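Local coordinates for putative glycyl-glycine endopeptidase lytM (Ruminococcus gnavus, PDB 3NYY), which is probably a membrane-anchored metalloendopeptidase of the M23 family, related to enzymes that cut peptide cross-links of bacterial cell walls, at residues R20-E25 with D49-R54; P16-Q21 with Q82-I87. One frame throughout, in Å; residues are numbered along the deposited sequence.

Contact 1. Residues R20-E25 with D49-R54; sequences RQPVSE and DFENRR. With SO4 (sulfate ion), chain H.
Glu51 lays its carboxylate along the Pro22-Ser24 backbone, with OE1 3.4 Å from Pro22 CB. The contact joins two interhelical loops of the helical LytM N-terminal domain. Segment 20-25 links helix 16-20 to helix 25-31. The loop segment 49-54 follows helix 37-48, whose end Asp49 closes in a Schellman motif. CG of Glu51 stands anti to the carbonyl carbon (chi1 -63°), and the chain runs on extended (chi2 -162°). This carries OE2 to the backbone of Ser24, whose N donates to it at 3.0 Å. The bond is bent, 130° at the hydrogen, and uses the syn lone pair. Tyr44 OH also bonds OE2, so this oxygen has two partners. Ser24 is itself the N-cap of helix 25-31, its OG bonded to the backbone N of Met27. The Glu51 carboxylate near this helix start would probably be stabilised in its charged form.

Pro22 touches both Glu51 and Phe50, by CB and CD. Its CD sits at the edge of the Phe50 ring, 4.4 Å from CD2. The ring also stacks on Trp45 of helix 37-48, and Pro22 O accepts a bond from Trp45 NE1.

The Arg20 guanidinium, salt-bridged to Asp17, reaches the second loop through two waters near its plane. One takes a long bond from NH1 and donates to Glu51 OE1. The other accepts from Arg20 NH2 at 2.9 Å. It donates in turn to Phe50 O, with 2.6 Å between the water O and that carbonyl oxygen.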
loop_
_atom_site.group_PDB
_atom_site.type_symbol
_atom_site.label_atom_id
_atom_site.label_comp_id
_atom_site.label_asym_id
_atom_site.label_seq_id
_atom_site.Cartn_x
_atom_site.Cartn_y
_atom_site.Cartn_z
ATOM N N ARG A 20 12.735 3.099 11.006
ATOM C CA ARG A 20 11.297 3.262 10.755
ATOM C C ARG A 20 10.876 4.672 10.316
ATOM O O ARG A 20 9.867 4.829 9.640
ATOM C CB ARG A 20 10.528 2.799 11.998
ATOM C CG ARG A 20 8.982 2.901 11.873
ATOM C CD ARG A 20 8.253 2.165 12.990
ATOM N NE ARG A 20 8.763 2.542 14.311
ATOM C CZ ARG A 20 8.290 3.511 15.076
ATOM N NH1 ARG A 20 7.249 4.249 14.697
ATOM N NH2 ARG A 20 8.890 3.781 16.232
ATOM N N GLN A 21 11.651 5.695 10.697
ATOM C CA GLN A 21 11.432 7.097 10.312
ATOM C C GLN A 21 10.077 7.612 10.763
ATOM O O GLN A 21 9.263 7.990 9.949
ATOM C CB GLN A 21 11.606 7.274 8.805
ATOM C CG GLN A 21 12.962 6.929 8.284
ATOM C CD GLN A 21 13.985 8.037 8.345
ATOM O OE1 GLN A 21 13.852 9.068 7.670
ATOM N NE2 GLN A 21 15.051 7.824 9.181
ATOM N N PRO A 22 9.809 7.591 12.081
ATOM C CA PRO A 22 8.442 7.935 12.545
ATOM C C PRO A 22 8.200 9.446 12.417
ATOM O O PRO A 22 8.800 10.214 13.146
ATOM C CB PRO A 22 8.459 7.489 13.994
ATOM C CG PRO A 22 9.866 7.496 14.415
ATOM C CD PRO A 22 10.690 7.225 13.195
ATOM N N VAL A 23 7.277 9.844 11.551
ATOM C CA VAL A 23 7.001 11.276 11.312
ATOM C C VAL A 23 5.496 11.485 11.354
ATOM O O VAL A 23 4.778 11.003 10.467
ATOM C CB VAL A 23 7.585 11.721 9.976
ATOM C CG1 VAL A 23 7.329 13.215 9.753
ATOM C CG2 VAL A 23 9.109 11.417 9.920
ATOM N N SER A 24 5.042 12.174 12.393
ATOM C CA SER A 24 3.651 12.573 12.556
ATOM C C SER A 24 3.137 13.489 11.457
ATOM O O SER A 24 3.887 14.118 10.746
ATOM C CB SER A 24 3.503 13.353 13.860
ATOM O OG SER A 24 4.180 14.626 13.814
ATOM N N GLU A 25 1.824 13.601 11.329
ATOM C CA GLU A 25 1.295 14.502 10.287
ATOM C C GLU A 25 1.663 15.981 10.560
ATOM O O GLU A 25 1.932 16.733 9.615
ATOM C CB GLU A 25 -0.225 14.293 10.058
ATOM C CG GLU A 25 -0.601 12.929 9.370
ATOM C CD GLU A 25 0.186 12.608 8.049
ATOM O OE1 GLU A 25 0.337 13.498 7.175
ATOM O OE2 GLU A 25 0.655 11.441 7.880
ATOM N N ASP A 49 12.453 11.479 21.781
ATOM C CA ASP A 49 12.967 10.117 21.894
ATOM C C ASP A 49 12.287 9.226 20.810
ATOM O O ASP A 49 11.750 8.151 21.112
ATOM C CB ASP A 49 12.714 9.551 23.307
ATOM C CG ASP A 49 13.337 10.396 24.420
ATOM O OD1 ASP A 49 14.228 11.248 24.123
ATOM O OD2 ASP A 49 12.923 10.201 25.594
ATOM N N PHE A 50 12.320 9.690 19.564
ATOM C CA PHE A 50 11.706 8.976 18.419
ATOM C C PHE A 50 10.213 8.722 18.615
ATOM O O PHE A 50 9.719 7.599 18.446
ATOM C CB PHE A 50 12.461 7.697 18.057
ATOM C CG PHE A 50 13.789 7.971 17.433
ATOM C CD1 PHE A 50 14.849 8.347 18.222
ATOM C CD2 PHE A 50 13.948 7.953 16.045
ATOM C CE1 PHE A 50 16.079 8.646 17.644
ATOM C CE2 PHE A 50 15.149 8.242 15.486
ATOM C CZ PHE A 50 16.215 8.574 16.278
ATOM N N GLU A 51 9.520 9.800 18.938
ATOM C CA GLU A 51 8.083 9.829 19.174
ATOM C C GLU A 51 7.624 8.965 20.341
ATOM O O GLU A 51 6.469 8.561 20.378
ATOM C CB GLU A 51 7.294 9.492 17.902
ATOM C CG GLU A 51 7.499 10.524 16.761
ATOM C CD GLU A 51 6.415 10.447 15.665
ATOM O OE1 GLU A 51 5.912 9.339 15.388
ATOM O OE2 GLU A 51 6.105 11.525 15.099
ATOM N N ASN A 52 8.492 8.781 21.330
ATOM C CA ASN A 52 8.114 8.149 22.591
ATOM C C ASN A 52 7.697 9.101 23.705
ATOM O O ASN A 52 7.059 8.668 24.683
ATOM C CB ASN A 52 9.216 7.185 23.024
ATOM C CG ASN A 52 9.194 5.918 22.211
ATOM O OD1 ASN A 52 8.241 5.164 22.295
ATOM N ND2 ASN A 52 10.210 5.694 21.398
ATOM N N ARG A 53 8.020 10.386 23.545
ATOM C CA ARG A 53 7.650 11.432 24.450
ATOM C C ARG A 53 7.152 12.619 23.662
ATOM O O ARG A 53 7.477 12.799 22.468
ATOM C CB ARG A 53 8.818 11.892 25.328
ATOM C CG ARG A 53 9.518 10.762 26.099
ATOM C CD ARG A 53 10.478 11.368 27.146
ATOM N NE ARG A 53 9.735 11.913 28.282
ATOM C CZ ARG A 53 10.268 12.264 29.453
ATOM N NH1 ARG A 53 11.577 12.163 29.677
ATOM N NH2 ARG A 53 9.474 12.749 30.398
ATOM N N ARG A 54 6.388 13.457 24.345
ATOM C CA ARG A 54 5.826 14.650 23.704
ATOM C C ARG A 54 6.925 15.630 23.321
ATOM O O ARG A 54 7.977 15.699 23.961
ATOM C CB ARG A 54 4.813 15.324 24.629
ATOM C CG ARG A 54 3.547 14.504 24.837
ATOM C CD ARG A 54 2.686 15.159 25.904
ATOM N NE ARG A 54 3.442 15.290 27.155
ATOM C CZ ARG A 54 3.156 16.140 28.140
ATOM N NH1 ARG A 54 2.119 16.966 28.051
ATOM N NH2 ARG A 54 3.929 16.176 29.220
HETATM S S SO4 H . 6.823 14.141 28.132
HETATM O O1 SO4 H . 5.777 13.572 27.257
HETATM O O2 SO4 H . 7.968 14.619 27.351
HETATM O O3 SO4 H . 6.260 15.284 28.835
HETATM O O4 SO4 H . 7.238 13.110 29.079
HETATM O O HOH W 1 5.743 6.740 16.231
HETATM O O HOH W 2 7.874 5.727 18.113
#

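Contact 2. Residues P16-Q21 with Q82-I87; sequences PDFRRQ and QSCRAI. With SO4 (sulfate ion), chain F; SO4 (sulfate ion), chain E.
Two helices of the LytM N-terminal domain, 16-20 and 77-88, run nearly parallel here, their local axes crossing at -24°. With 12.3 Å between those axes, the helices meet through side-chain tips, not backbones. Phe18 reaches toward the longer helix, CG anti to its backbone N (chi1 178°). Its far end meets Ser83, Cys84 and Ile87, about one turn of that helix. Cys84 SG lies at the ring edge, 3.9 Å from CE1, in a sulfur-aromatic contact. Ile87 meets the ring tip to tip, CD1 lying 3.7 Å from CZ. Ser83 adds its CB beside CZ, while its OG bonds back to Ala79 O.

Gln21, just past the end of the short helix, bends at chi2 (-86°) and folds back over Phe18. Its NE2 sits 3.7 Å above the ring plane, over the centre of one face. The same nitrogen donates to Phe18 O at 2.9 Å, and OE1 accepts from Trp88 NE1. These bonds hold the buried amide in place, and NE2 comes 3.5 Å from Ile87 CD1. Leu223 of strand 216-225 also touches Ser83, Ala86 and Ile87. The contact is apolar packing of a near-parallel helix pair, with the Gln21 amide laid over the Phe18 face and a Cys sulfur-aromatic contact at the ring edge.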
loop_
_atom_site.group_PDB
_atom_site.type_symbol
_atom_site.label_atom_id
_atom_site.label_comp_id
_atom_site.label_asym_id
_atom_site.label_seq_id
_atom_site.Cartn_x
_atom_site.Cartn_y
_atom_site.Cartn_z
ATOM N N PRO A 16 16.327 0.418 15.298
ATOM C CA PRO A 16 15.028 0.201 14.648
ATOM C C PRO A 16 14.137 1.447 14.545
ATOM O O PRO A 16 13.473 1.638 13.505
ATOM C CB PRO A 16 14.372 -0.823 15.551
ATOM C CG PRO A 16 15.527 -1.636 16.052
ATOM C CD PRO A 16 16.602 -0.625 16.293
ATOM N N ASP A 17 14.091 2.305 15.574
ATOM C CA ASP A 17 13.232 3.475 15.494
ATOM C C ASP A 17 13.747 4.500 14.454
ATOM O O ASP A 17 12.946 5.149 13.808
ATOM C CB ASP A 17 13.081 4.176 16.854
ATOM C CG ASP A 17 12.263 3.392 17.849
ATOM O OD1 ASP A 17 11.456 2.527 17.463
ATOM O OD2 ASP A 17 12.425 3.650 19.055
ATOM N N PHE A 18 15.062 4.622 14.277
ATOM C CA PHE A 18 15.576 5.440 13.206
ATOM C C PHE A 18 15.186 4.856 11.842
ATOM O O PHE A 18 14.725 5.574 10.942
ATOM C CB PHE A 18 17.085 5.608 13.319
ATOM C CG PHE A 18 17.669 6.413 12.207
ATOM C CD1 PHE A 18 17.662 7.813 12.272
ATOM C CD2 PHE A 18 18.161 5.803 11.061
ATOM C CE1 PHE A 18 18.203 8.574 11.231
ATOM C CE2 PHE A 18 18.675 6.563 10.008
ATOM C CZ PHE A 18 18.693 7.957 10.093
ATOM N N ARG A 19 15.369 3.563 11.685
ATOM C CA ARG A 19 15.062 2.945 10.393
ATOM C C ARG A 19 13.614 3.122 9.995
ATOM O O ARG A 19 13.297 3.271 8.808
ATOM C CB ARG A 19 15.460 1.486 10.362
ATOM C CG ARG A 19 16.922 1.263 10.536
ATOM C CD ARG A 19 17.255 -0.218 10.589
ATOM N NE ARG A 19 17.035 -0.862 9.291
ATOM C CZ ARG A 19 17.130 -2.160 9.044
ATOM N NH1 ARG A 19 17.433 -3.038 10.011
ATOM N NH2 ARG A 19 16.929 -2.629 7.809
ATOM N N ARG A 20 12.735 3.099 11.006
ATOM C CA ARG A 20 11.297 3.262 10.755
ATOM C C ARG A 20 10.876 4.672 10.316
ATOM O O ARG A 20 9.867 4.829 9.640
ATOM C CB ARG A 20 10.528 2.799 11.998
ATOM C CG ARG A 20 8.982 2.901 11.873
ATOM C CD ARG A 20 8.253 2.165 12.990
ATOM N NE ARG A 20 8.763 2.542 14.311
ATOM C CZ ARG A 20 8.290 3.511 15.076
ATOM N NH1 ARG A 20 7.249 4.249 14.697
ATOM N NH2 ARG A 20 8.890 3.781 16.232
ATOM N N GLN A 21 11.651 5.695 10.697
ATOM C CA GLN A 21 11.432 7.097 10.312
ATOM C C GLN A 21 10.077 7.612 10.763
ATOM O O GLN A 21 9.263 7.990 9.949
ATOM C CB GLN A 21 11.606 7.274 8.805
ATOM C CG GLN A 21 12.962 6.929 8.284
ATOM C CD GLN A 21 13.985 8.037 8.345
ATOM O OE1 GLN A 21 13.852 9.068 7.670
ATOM N NE2 GLN A 21 15.051 7.824 9.181
ATOM N N GLN A 82 24.220 13.948 9.841
ATOM C CA GLN A 82 24.637 13.602 8.477
ATOM C C GLN A 82 23.732 12.480 7.963
ATOM O O GLN A 82 23.324 12.535 6.794
ATOM C CB GLN A 82 26.098 13.188 8.412
ATOM C CG GLN A 82 26.550 12.685 7.051
ATOM C CD GLN A 82 28.009 12.261 7.088
ATOM O OE1 GLN A 82 28.421 11.486 7.953
ATOM N NE2 GLN A 82 28.808 12.807 6.181
ATOM N N SER A 83 23.402 11.474 8.818
ATOM C CA SER A 83 22.509 10.399 8.414
ATOM C C SER A 83 21.102 10.925 8.080
ATOM O O SER A 83 20.516 10.537 7.057
ATOM C CB SER A 83 22.435 9.263 9.451
ATOM O OG SER A 83 23.729 8.690 9.620
ATOM N N CYS A 84 20.575 11.819 8.925
ATOM C CA CYS A 84 19.265 12.424 8.686
ATOM C C CYS A 84 19.283 13.224 7.376
ATOM O O CYS A 84 18.373 13.060 6.555
ATOM C CB CYS A 84 18.851 13.326 9.827
ATOM S SG CYS A 84 18.652 12.477 11.419
ATOM N N ARG A 85 20.302 14.055 7.175
ATOM C CA ARG A 85 20.376 14.833 5.937
ATOM C C ARG A 85 20.596 13.961 4.690
ATOM O O ARG A 85 20.096 14.264 3.603
ATOM C CB ARG A 85 21.467 15.895 6.045
ATOM C CG ARG A 85 21.129 17.044 7.014
ATOM C CD ARG A 85 22.278 17.997 6.999
ATOM N NE ARG A 85 21.987 19.152 7.833
ATOM C CZ ARG A 85 22.768 19.654 8.782
ATOM N NH1 ARG A 85 23.955 19.135 9.065
ATOM N NH2 ARG A 85 22.353 20.727 9.463
ATOM N N ALA A 86 21.291 12.830 4.849
ATOM C CA ALA A 86 21.525 11.929 3.710
ATOM C C ALA A 86 20.171 11.399 3.188
ATOM O O ALA A 86 20.019 11.215 1.984
ATOM C CB ALA A 86 22.426 10.766 4.115
ATOM N N ILE A 87 19.200 11.131 4.067
ATOM C CA ILE A 87 17.878 10.663 3.668
ATOM C C ILE A 87 17.026 11.794 3.082
ATOM O O ILE A 87 16.348 11.607 2.078
ATOM C CB ILE A 87 17.137 10.007 4.833
ATOM C CG1 ILE A 87 17.900 8.776 5.297
ATOM C CG2 ILE A 87 15.657 9.576 4.514
ATOM C CD1 ILE A 87 17.416 8.299 6.658
HETATM S S SO4 F . 25.487 21.122 11.669
HETATM O O1 SO4 F . 24.153 20.511 11.696
HETATM O O2 SO4 F . 26.327 20.396 10.723
HETATM O O3 SO4 F . 25.350 22.512 11.281
HETATM O O4 SO4 F . 26.002 20.968 13.032
HETATM S S SO4 E . 18.473 -6.905 9.660
HETATM O O1 SO4 E . 18.280 -5.544 9.190
HETATM O O2 SO4 E . 19.220 -7.637 8.638
HETATM O O3 SO4 E . 19.193 -6.873 10.934
HETATM O O4 SO4 E . 17.180 -7.561 9.873
#

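Both contacts start from the same part of the chain and share Arg20 and Gln21; their centres lie about 12 Å apart. Asp17 and Phe18 of contact 2 also touch the loop residues of contact 1. Phe50 CE2 comes 3.6 Å from Phe18 CA, and Pro22 CD is 3.1 Å from Asp17 O. Helix 16-20 thus packs against helix 77-88 through Phe18 and against loop 49-54 through its Asp17-Phe18 backbone. Trp45 of helix 37-48 ties the two together: it stacks with Phe50 and touches Gln21 and Cys84. The sulfates at the arginines of both contacts probably come from the crystallisation liquor.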